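Long-range contact in glucose-6-phosphate isomerase (Chlamydia trachomatis D/UW-3/CX, PDB 6OTU), which catalyses the reversible isomerization of glucose-6-phosphate to fructose-6-phosphate: residues A[153-158]-A[206-211]. Sequence-based numbering, arbitrary orientation.
With G6Q (glucose-6-phosphate), chain E.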
loop_
_atom_site.group_PDB
_atom_site.type_symbol
_atom_site.label_atom_id
_atom_site.label_comp_id
_atom_site.label_asym_id
_atom_site.label_seq_id
_atom_site.Cartn_x
_atom_site.Cartn_y
_atom_site.Cartn_z
ATOM N N VAL A 153 18.506 2.808 -14.981
ATOM C CA VAL A 153 17.051 2.937 -15.109
ATOM C C VAL A 153 16.479 1.581 -15.495
ATOM O O VAL A 153 16.725 1.090 -16.601
ATOM C CB VAL A 153 16.650 3.995 -16.142
ATOM C CG1 VAL A 153 15.130 4.022 -16.296
ATOM C CG2 VAL A 153 17.186 5.368 -15.734
ATOM N N GLN A 154 15.719 0.971 -14.598
ATOM C CA GLN A 154 15.089 -0.307 -14.897
ATOM C C GLN A 154 13.717 -0.051 -15.501
ATOM O O GLN A 154 12.845 0.524 -14.845
ATOM C CB GLN A 154 14.965 -1.176 -13.649
ATOM C CG GLN A 154 14.358 -2.536 -13.921
ATOM C CD GLN A 154 15.084 -3.674 -13.212
ATOM O OE1 GLN A 154 16.316 -3.661 -13.067
ATOM N NE2 GLN A 154 14.320 -4.679 -12.783
ATOM N N ILE A 155 13.545 -0.465 -16.751
ATOM C CA ILE A 155 12.272 -0.424 -17.452
ATOM C C ILE A 155 11.659 -1.813 -17.360
ATOM O O ILE A 155 12.249 -2.794 -17.826
ATOM C CB ILE A 155 12.445 0.009 -18.920
ATOM C CG1 ILE A 155 12.993 1.440 -19.003
ATOM C CG2 ILE A 155 11.130 -0.120 -19.679
ATOM C CD1 ILE A 155 13.178 1.964 -20.418
ATOM N N GLY A 156 10.483 -1.899 -16.759
ATOM C CA GLY A 156 9.828 -3.176 -16.540
ATOM C C GLY A 156 8.679 -2.980 -15.580
ATOM O O GLY A 156 8.587 -1.968 -14.876
ATOM N N ILE A 157 7.791 -3.968 -15.552
ATOM C CA ILE A 157 6.557 -3.846 -14.791
ATOM C C ILE A 157 6.266 -5.170 -14.102
ATOM O O ILE A 157 6.794 -6.219 -14.482
ATOM C CB ILE A 157 5.386 -3.408 -15.715
ATOM C CG1 ILE A 157 4.168 -2.900 -14.914
ATOM C CG2 ILE A 157 5.046 -4.512 -16.699
ATOM C CD1 ILE A 157 3.109 -2.182 -15.793
ATOM N N GLY A 158 5.426 -5.110 -13.063
ATOM C CA GLY A 158 5.010 -6.335 -12.389
ATOM C C GLY A 158 6.186 -7.049 -11.747
ATOM O O GLY A 158 7.003 -6.438 -11.053
ATOM N N VAL A 206 20.423 1.880 -19.328
ATOM C CA VAL A 206 18.997 1.552 -19.320
ATOM C C VAL A 206 18.850 0.040 -19.383
ATOM O O VAL A 206 19.281 -0.587 -20.354
ATOM C CB VAL A 206 18.256 2.210 -20.494
ATOM C CG1 VAL A 206 16.791 1.753 -20.506
ATOM C CG2 VAL A 206 18.372 3.726 -20.434
ATOM N N VAL A 207 18.226 -0.555 -18.376
ATOM C CA VAL A 207 18.071 -2.006 -18.299
ATOM C C VAL A 207 16.601 -2.326 -18.553
ATOM O O VAL A 207 15.740 -2.082 -17.697
ATOM C CB VAL A 207 18.543 -2.565 -16.947
ATOM C CG1 VAL A 207 18.490 -4.101 -16.940
ATOM C CG2 VAL A 207 19.956 -2.089 -16.651
ATOM N N VAL A 208 16.311 -2.860 -19.733
ATOM C CA VAL A 208 14.954 -3.257 -20.093
ATOM C C VAL A 208 14.747 -4.706 -19.661
ATOM O O VAL A 208 15.417 -5.621 -20.158
ATOM C CB VAL A 208 14.699 -3.083 -21.598
ATOM C CG1 VAL A 208 13.205 -3.080 -21.882
ATOM C CG2 VAL A 208 15.351 -1.805 -22.098
ATOM N N VAL A 209 13.823 -4.914 -18.736
ATOM C CA VAL A 209 13.605 -6.210 -18.114
ATOM C C VAL A 209 12.200 -6.656 -18.492
ATOM O O VAL A 209 11.210 -6.042 -18.072
ATOM C CB VAL A 209 13.785 -6.150 -16.586
ATOM C CG1 VAL A 209 13.540 -7.514 -15.964
ATOM C CG2 VAL A 209 15.178 -5.622 -16.225
ATOM N N SER A 210 12.108 -7.720 -19.284
ATOM C CA SER A 210 10.804 -8.252 -19.680
ATOM C C SER A 210 10.999 -9.716 -20.043
ATOM O O SER A 210 11.675 -10.012 -21.032
ATOM C CB SER A 210 10.228 -7.466 -20.854
ATOM O OG SER A 210 9.255 -8.229 -21.546
ATOM N N LYS A 211 10.408 -10.619 -19.253
ATOM C CA LYS A 211 10.570 -12.053 -19.490
ATOM C C LYS A 211 10.085 -12.431 -20.886
ATOM O O LYS A 211 10.849 -12.971 -21.698
ATOM C CB LYS A 211 9.827 -12.855 -18.411
ATOM C CG LYS A 211 9.834 -14.374 -18.626
ATOM C CD LYS A 211 9.303 -15.160 -17.415
ATOM C CE LYS A 211 9.038 -16.625 -17.763
ATOM N NZ LYS A 211 8.432 -17.390 -16.641
HETATM C C1 G6Q E . 4.627 -12.167 -12.765
HETATM C C2 G6Q E . 3.490 -11.727 -13.691
HETATM C C3 G6Q E . 3.611 -10.286 -14.173
HETATM C C4 G6Q E . 4.753 -10.055 -15.170
HETATM C C5 G6Q E . 4.610 -8.707 -15.878
HETATM C C6 G6Q E . 5.812 -8.371 -16.728
HETATM O O1 G6Q E . 4.710 -13.306 -12.445
HETATM O O2 G6Q E . 3.388 -12.594 -14.815
HETATM O O3 G6Q E . 3.783 -9.413 -13.054
HETATM O O4 G6Q E . 6.009 -10.092 -14.498
HETATM O O5 G6Q E . 3.419 -8.722 -16.670
HETATM O O6 G6Q E . 6.004 -9.457 -17.676
HETATM P P G6Q E . 7.339 -9.494 -18.587
HETATM O O1P G6Q E . 8.512 -9.641 -17.633
HETATM O O2P G6Q E . 7.147 -10.716 -19.477
HETATM O O3P G6Q E . 7.377 -8.195 -19.367
HETATM O O HOH W 1 8.433 -5.958 -17.773
#
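Val153, Gln154 and Ile155 pair in parallel with Val206, Val207 and Val208, joining two neighbouring inner strands of the five-stranded parallel sheet of an SIS-type alpha/beta fold. Strand order 2-1-3-4-5 puts strand 151-155 between 180-184 and 204-209. The C-terminal ends of both strands open into the glucose-6-phosphate pocket.

Three backbone bonds hold the pair. Val207 N donates to Val153 O, and Ile155 N to Val207 O at 2.9 Å. The last, Val209 N to Ile155 O, is nearly straight at 176°. Val207 O also receives a CA-H contact from Gln154 CA at 3.4 Å.

On one face Ile155 reaches back over Val206, its CD1 touching Val206 CG1 at 3.6 Å. Ile155 CG1 is anti to the carbonyl carbon (chi1 -63°) and CD1 continues the extended chain. Helix 216-231 packs on this face. On the other face the flat amide of Gln154 has Val209 CG2 over its face, 3.6 Å from CD. The bend at chi2 (136°) turns the amide toward Val209, and NE2 is hydrogen-bonded to Ser160 O. Helix 275-285 covers this side.

Beyond the paired residues the chains part, and a water spans the gap. It accepts from Ile157 N and donates to Val209 O and to phosphate O3P of the ligand. Ser212, Thr215 and Ser160 add further hydrogen bonds to the ligand. Ile157 CG2 lies 3.9 Å from the sugar carbon C6, and Ile157 also packs on His386 of the second subunit. Two bonds from the 206-211 segment grip the phosphate directly: Ser210 OG gives its proton to O3P, and Lys211 N donates to O1P at 2.7 Å.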